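Local atomic coordinates of aspartate aminotransferase, cytoplasmic (Schizosaccharomyces pombe 972h-, PDB entry 6JPK), a protein that catalyses the pyridoxal 5'-phosphate-dependent transfer of an amino group between L-aspartate and 2-oxoglutarate, giving oxaloacetate and L-glutamate. Residues Phe66-Phe79 with Asn294-Asn308. The protein carries 1 engineered substitution. Sequence-based numbering, arbitrary orientation.
With PO4 (phosphate ion), chain E.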
loop_
_atom_site.group_PDB
_atom_site.type_symbol
_atom_site.label_atom_id
_atom_site.label_comp_id
_atom_site.label_asym_id
_atom_site.label_seq_id
_atom_site.Cartn_x
_atom_site.Cartn_y
_atom_site.Cartn_z
ATOM N N PHE A 66 -22.252 -2.959 1.628
ATOM C CA PHE A 66 -20.976 -2.575 2.218
ATOM C C PHE A 66 -20.296 -3.792 2.839
ATOM O O PHE A 66 -20.941 -4.576 3.536
ATOM C CB PHE A 66 -21.200 -1.489 3.271
ATOM C CG PHE A 66 -19.960 -1.119 4.035
ATOM C CD1 PHE A 66 -19.013 -0.279 3.471
ATOM C CD2 PHE A 66 -19.743 -1.612 5.312
ATOM C CE1 PHE A 66 -17.866 0.064 4.174
ATOM C CE2 PHE A 66 -18.590 -1.267 6.022
ATOM C CZ PHE A 66 -17.659 -0.429 5.453
ATOM N N ASN A 67 -18.999 -3.960 2.587
ATOM C CA ASN A 67 -18.257 -5.067 3.190
ATOM C C ASN A 67 -16.768 -4.740 3.124
ATOM O O ASN A 67 -16.371 -3.650 2.701
ATOM C CB ASN A 67 -18.592 -6.402 2.505
ATOM C CG ASN A 67 -18.263 -6.400 1.018
ATOM O OD1 ASN A 67 -17.287 -5.792 0.579
ATOM N ND2 ASN A 67 -19.077 -7.086 0.239
ATOM N N HIS A 68 -15.936 -5.692 3.548
ATOM C CA HIS A 68 -14.492 -5.492 3.577
ATOM C C HIS A 68 -13.767 -6.456 2.634
ATOM O O HIS A 68 -12.573 -6.738 2.819
ATOM C CB HIS A 68 -13.954 -5.615 5.008
ATOM C CG HIS A 68 -14.583 -4.653 5.974
ATOM N ND1 HIS A 68 -14.408 -3.285 5.888
ATOM C CD2 HIS A 68 -15.404 -4.859 7.032
ATOM C CE1 HIS A 68 -15.092 -2.693 6.853
ATOM N NE2 HIS A 68 -15.706 -3.624 7.561
ATOM N N GLU A 69 -14.468 -6.946 1.608
ATOM C CA GLU A 69 -13.920 -7.935 0.682
ATOM C C GLU A 69 -12.835 -7.317 -0.199
ATOM O O GLU A 69 -12.754 -6.096 -0.366
ATOM C CB GLU A 69 -15.029 -8.532 -0.200
ATOM C CG GLU A 69 -16.127 -9.277 0.570
ATOM C CD GLU A 69 -15.581 -10.458 1.375
ATOM O OE1 GLU A 69 -14.988 -11.367 0.754
ATOM O OE2 GLU A 69 -15.734 -10.474 2.625
ATOM N N TYR A 70 -11.983 -8.188 -0.752
ATOM C CA TYR A 70 -10.911 -7.740 -1.634
ATOM C C TYR A 70 -11.472 -6.958 -2.815
ATOM O O TYR A 70 -12.510 -7.315 -3.380
ATOM C CB TYR A 70 -10.122 -8.936 -2.182
ATOM C CG TYR A 70 -9.182 -9.641 -1.219
ATOM C CD1 TYR A 70 -8.211 -8.943 -0.503
ATOM C CD2 TYR A 70 -9.262 -11.027 -1.043
ATOM C CE1 TYR A 70 -7.339 -9.616 0.383
ATOM C CE2 TYR A 70 -8.402 -11.699 -0.180
ATOM C CZ TYR A 70 -7.444 -10.999 0.522
ATOM O OH TYR A 70 -6.616 -11.702 1.376
ATOM N N LEU A 71 -10.759 -5.910 -3.210
ATOM C CA LEU A 71 -10.992 -5.255 -4.486
ATOM C C LEU A 71 -10.279 -5.996 -5.614
ATOM O O LEU A 71 -9.332 -6.751 -5.372
ATOM C CB LEU A 71 -10.480 -3.822 -4.444
ATOM C CG LEU A 71 -11.155 -2.914 -3.420
ATOM C CD1 LEU A 71 -10.598 -1.503 -3.558
ATOM C CD2 LEU A 71 -12.676 -2.937 -3.614
ATOM N N PRO A 72 -10.710 -5.779 -6.874
ATOM C CA PRO A 72 -9.873 -6.180 -8.011
ATOM C C PRO A 72 -8.461 -5.617 -7.908
ATOM O O PRO A 72 -8.189 -4.652 -7.180
ATOM C CB PRO A 72 -10.622 -5.604 -9.220
ATOM C CG PRO A 72 -12.037 -5.602 -8.792
ATOM C CD PRO A 72 -12.032 -5.294 -7.313
ATOM N N ILE A 73 -7.544 -6.228 -8.646
ATOM C CA ILE A 73 -6.138 -5.867 -8.511
ATOM C C ILE A 73 -5.922 -4.395 -8.853
ATOM O O ILE A 73 -5.130 -3.697 -8.201
ATOM C CB ILE A 73 -5.272 -6.798 -9.381
ATOM C CG1 ILE A 73 -3.799 -6.458 -9.217
ATOM C CG2 ILE A 73 -5.669 -6.706 -10.844
ATOM C CD1 ILE A 73 -2.958 -7.660 -9.430
ATOM N N ALA A 74 -6.628 -3.897 -9.862
ATOM C CA ALA A 74 -6.512 -2.506 -10.278
ATOM C C ALA A 74 -7.384 -1.565 -9.444
ATOM O O ALA A 74 -7.321 -0.343 -9.638
ATOM C CB ALA A 74 -6.863 -2.379 -11.766
ATOM N N GLY A 75 -8.193 -2.097 -8.538
ATOM C CA GLY A 75 -8.958 -1.302 -7.596
ATOM C C GLY A 75 -10.445 -1.314 -7.908
ATOM O O GLY A 75 -10.929 -2.041 -8.776
ATOM N N LEU A 76 -11.169 -0.477 -7.171
ATOM C CA LEU A 76 -12.622 -0.401 -7.268
ATOM C C LEU A 76 -13.000 0.286 -8.575
ATOM O O LEU A 76 -12.635 1.453 -8.775
ATOM C CB LEU A 76 -13.168 0.371 -6.066
ATOM C CG LEU A 76 -14.670 0.613 -5.981
ATOM C CD1 LEU A 76 -15.415 -0.697 -5.680
ATOM C CD2 LEU A 76 -14.971 1.677 -4.927
ATOM N N PRO A 77 -13.703 -0.386 -9.492
ATOM C CA PRO A 77 -13.889 0.197 -10.835
ATOM C C PRO A 77 -14.606 1.535 -10.840
ATOM O O PRO A 77 -14.234 2.421 -11.621
ATOM C CB PRO A 77 -14.694 -0.885 -11.573
ATOM C CG PRO A 77 -14.309 -2.162 -10.875
ATOM C CD PRO A 77 -14.171 -1.781 -9.418
ATOM N N ARG A 78 -15.618 1.730 -9.993
ATOM C CA ARG A 78 -16.287 3.023 -10.020
ATOM C C ARG A 78 -15.418 4.119 -9.421
ATOM O O ARG A 78 -15.684 5.303 -9.663
ATOM C CB ARG A 78 -17.636 2.959 -9.302
ATOM C CG ARG A 78 -17.602 2.289 -7.958
ATOM C CD ARG A 78 -18.965 1.642 -7.649
ATOM N NE ARG A 78 -18.928 0.900 -6.389
ATOM C CZ ARG A 78 -18.942 1.491 -5.201
ATOM N NH1 ARG A 78 -19.000 2.822 -5.140
ATOM N NH2 ARG A 78 -18.898 0.763 -4.086
ATOM N N PHE A 79 -14.395 3.755 -8.640
ATOM C CA PHE A 79 -13.411 4.753 -8.236
ATOM C C PHE A 79 -12.438 5.071 -9.367
ATOM O O PHE A 79 -12.238 6.243 -9.701
ATOM C CB PHE A 79 -12.634 4.298 -7.000
ATOM C CG PHE A 79 -11.405 5.145 -6.723
ATOM C CD1 PHE A 79 -11.529 6.418 -6.176
ATOM C CD2 PHE A 79 -10.130 4.672 -7.035
ATOM C CE1 PHE A 79 -10.404 7.200 -5.932
ATOM C CE2 PHE A 79 -8.990 5.446 -6.783
ATOM C CZ PHE A 79 -9.130 6.708 -6.236
ATOM N N ASN A 294 -3.563 -5.911 -3.799
ATOM C CA ASN A 294 -4.713 -5.095 -4.185
ATOM C C ASN A 294 -4.807 -3.911 -3.221
ATOM O O ASN A 294 -4.224 -3.950 -2.127
ATOM C CB ASN A 294 -6.022 -5.921 -4.206
ATOM C CG ASN A 294 -6.194 -6.819 -2.979
ATOM O OD1 ASN A 294 -6.573 -6.357 -1.898
ATOM N ND2 ASN A 294 -5.945 -8.109 -3.154
ATOM N N PRO A 295 -5.477 -2.825 -3.617
ATOM C CA PRO A 295 -5.367 -1.559 -2.867
ATOM C C PRO A 295 -6.449 -1.425 -1.803
ATOM O O PRO A 295 -7.467 -2.137 -1.841
ATOM C CB PRO A 295 -5.524 -0.500 -3.972
ATOM C CG PRO A 295 -6.483 -1.149 -4.950
ATOM C CD PRO A 295 -6.118 -2.624 -4.939
ATOM N N PRO A 296 -6.260 -0.520 -0.832
ATOM C CA PRO A 296 -7.226 -0.370 0.277
ATOM C C PRO A 296 -8.555 0.236 -0.163
ATOM O O PRO A 296 -8.597 1.261 -0.841
ATOM C CB PRO A 296 -6.498 0.561 1.260
ATOM C CG PRO A 296 -5.535 1.326 0.416
ATOM C CD PRO A 296 -5.090 0.362 -0.671
ATOM N N ALA A 297 -9.646 -0.363 0.315
ATOM C CA ALA A 297 -10.976 -0.092 -0.210
ATOM C C ALA A 297 -11.613 1.159 0.395
ATOM O O ALA A 297 -12.307 1.899 -0.310
ATOM C CB ALA A 297 -11.872 -1.308 0.038
ATOM N N TYR A 298 -11.387 1.409 1.691
ATOM C CA TYR A 298 -12.223 2.345 2.445
ATOM C C TYR A 298 -12.234 3.738 1.820
ATOM O O TYR A 298 -13.300 4.313 1.574
ATOM C CB TYR A 298 -11.734 2.413 3.891
ATOM C CG TYR A 298 -12.368 3.503 4.736
ATOM C CD1 TYR A 298 -13.611 3.325 5.320
ATOM C CD2 TYR A 298 -11.699 4.702 4.970
ATOM C CE1 TYR A 298 -14.188 4.318 6.113
ATOM C CE2 TYR A 298 -12.261 5.698 5.754
ATOM C CZ TYR A 298 -13.504 5.498 6.327
ATOM O OH TYR A 298 -14.064 6.488 7.102
ATOM N N GLY A 299 -11.055 4.302 1.567
ATOM C CA GLY A 299 -11.003 5.623 0.962
ATOM C C GLY A 299 -11.562 5.650 -0.448
ATOM O O GLY A 299 -12.159 6.646 -0.864
ATOM N N ALA A 300 -11.387 4.559 -1.197
ATOM C CA ALA A 300 -11.870 4.523 -2.573
ATOM C C ALA A 300 -13.391 4.532 -2.620
ATOM O O ALA A 300 -13.989 5.187 -3.486
ATOM C CB ALA A 300 -11.323 3.289 -3.287
ATOM N N ARG A 301 -14.036 3.797 -1.710
ATOM C CA ARG A 301 -15.494 3.818 -1.668
ATOM C C ARG A 301 -15.998 5.226 -1.389
ATOM O O ARG A 301 -16.972 5.674 -1.993
ATOM C CB ARG A 301 -16.018 2.838 -0.611
ATOM C CG ARG A 301 -15.818 1.361 -0.949
ATOM C CD ARG A 301 -16.449 0.436 0.125
ATOM N NE ARG A 301 -15.919 0.729 1.451
ATOM C CZ ARG A 301 -15.147 -0.090 2.174
ATOM N NH1 ARG A 301 -14.808 -1.302 1.728
ATOM N NH2 ARG A 301 -14.726 0.305 3.372
ATOM N N ILE A 302 -15.321 5.951 -0.501
ATOM C CA ILE A 302 -15.758 7.297 -0.146
ATOM C C ILE A 302 -15.620 8.226 -1.342
ATOM O O ILE A 302 -16.560 8.945 -1.700
ATOM C CB ILE A 302 -14.958 7.815 1.066
ATOM C CG1 ILE A 302 -15.409 7.109 2.343
ATOM C CG2 ILE A 302 -15.097 9.329 1.213
ATOM C CD1 ILE A 302 -14.505 7.415 3.543
ATOM N N ALA A 303 -14.449 8.192 -1.990
ATOM C CA ALA A 303 -14.185 9.042 -3.142
ATOM C C ALA A 303 -15.135 8.723 -4.286
ATOM O O ALA A 303 -15.667 9.633 -4.937
ATOM C CB ALA A 303 -12.721 8.880 -3.579
ATOM N N ALA A 304 -15.376 7.431 -4.542
ATOM C CA ALA A 304 -16.309 7.072 -5.602
ATOM C C ALA A 304 -17.708 7.573 -5.272
ATOM O O ALA A 304 -18.442 8.009 -6.164
ATOM C CB ALA A 304 -16.323 5.557 -5.823
ATOM N N GLU A 305 -18.090 7.537 -3.994
ATOM C CA GLU A 305 -19.429 7.998 -3.629
ATOM C C GLU A 305 -19.589 9.480 -3.952
ATOM O O GLU A 305 -20.574 9.891 -4.574
ATOM C CB GLU A 305 -19.700 7.726 -2.146
ATOM C CG GLU A 305 -21.155 7.791 -1.781
ATOM C CD GLU A 305 -21.983 6.674 -2.440
ATOM O OE1 GLU A 305 -21.423 5.592 -2.768
ATOM O OE2 GLU A 305 -23.197 6.890 -2.637
ATOM N N ILE A 306 -18.604 10.291 -3.556
ATOM C CA ILE A 306 -18.623 11.717 -3.875
ATOM C C ILE A 306 -18.648 11.939 -5.385
ATOM O O ILE A 306 -19.507 12.659 -5.912
ATOM C CB ILE A 306 -17.414 12.418 -3.234
ATOM C CG1 ILE A 306 -17.546 12.424 -1.702
ATOM C CG2 ILE A 306 -17.264 13.826 -3.785
ATOM C CD1 ILE A 306 -16.360 13.097 -0.992
ATOM N N LEU A 307 -17.697 11.332 -6.100
ATOM C CA LEU A 307 -17.483 11.674 -7.506
ATOM C C LEU A 307 -18.664 11.280 -8.388
ATOM O O LEU A 307 -18.920 11.941 -9.399
ATOM C CB LEU A 307 -16.188 11.025 -8.006
ATOM C CG LEU A 307 -14.923 11.607 -7.350
ATOM C CD1 LEU A 307 -13.668 10.774 -7.627
ATOM C CD2 LEU A 307 -14.718 13.035 -7.811
ATOM N N ASN A 308 -19.401 10.233 -8.027
ATOM C CA ASN A 308 -20.509 9.765 -8.852
ATOM C C ASN A 308 -21.856 10.314 -8.406
ATOM O O ASN A 308 -22.871 9.986 -9.022
ATOM C CB ASN A 308 -20.538 8.232 -8.866
ATOM C CG ASN A 308 -19.363 7.647 -9.631
ATOM O OD1 ASN A 308 -19.147 7.988 -10.789
ATOM N ND2 ASN A 308 -18.576 6.810 -8.978
HETATM P P PO4 E . -3.119 -10.572 2.067
HETATM O O1 PO4 E . -2.843 -12.049 1.853
HETATM O O2 PO4 E . -2.984 -10.211 3.536
HETATM O O3 PO4 E . -4.522 -10.280 1.634
HETATM O O4 PO4 E . -2.135 -9.735 1.266
HETATM O O HOH W 1 -8.458 -4.728 -1.788
HETATM O O HOH W 2 -18.873 4.164 -3.005
#
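At the dimer interface of this aminotransferase, beside the probable cofactor-phosphate cup of the second subunit, the loop 66-76 and the start of helix 77-87 lie along helix 297-308, with R301 central to the contact. Its chain, bent at chi3 (-56°), brings the guanidinium up to F66, whose CE1 stands over one of its faces, 3.2 Å from NH2; ring and guanidinium planes are 76° apart. The opposite face rests on the backbone of A297 and Y298, while NH2 forms a salt bridge with E262 of the second subunit, which also accepts from H68 ND1. Replacing R301 by an alanine is likely to leave that E262 with H68 but without its arginine mate, and to open a gap beside F66.

Further along, L71 CD1 packs 3.8 Å from A297 CB, and L76 CD2 reaches between A300 and A304. F79 receives A300 CB over one ring face in a CH-pi contact, and A303 CB at the edge, 3.7 Å from CE1. Water joins the segments twice: one molecule links L71 N to N294 OD1 and P295 O, another links R78 NH1 to R301 O and E305 OE1. Y70 OH donates to O3 of a phosphate ion (2.5 Å), probably from the crystallisation liquor; its other ligands, S107, G108, T109, S252 and R263 of the second subunit, are consistent with the cofactor-phosphate site. Strand 100-106 borders the contact through Q104, which touches L71, P295 and A300, while helix 310-340 packs against E305 and L307.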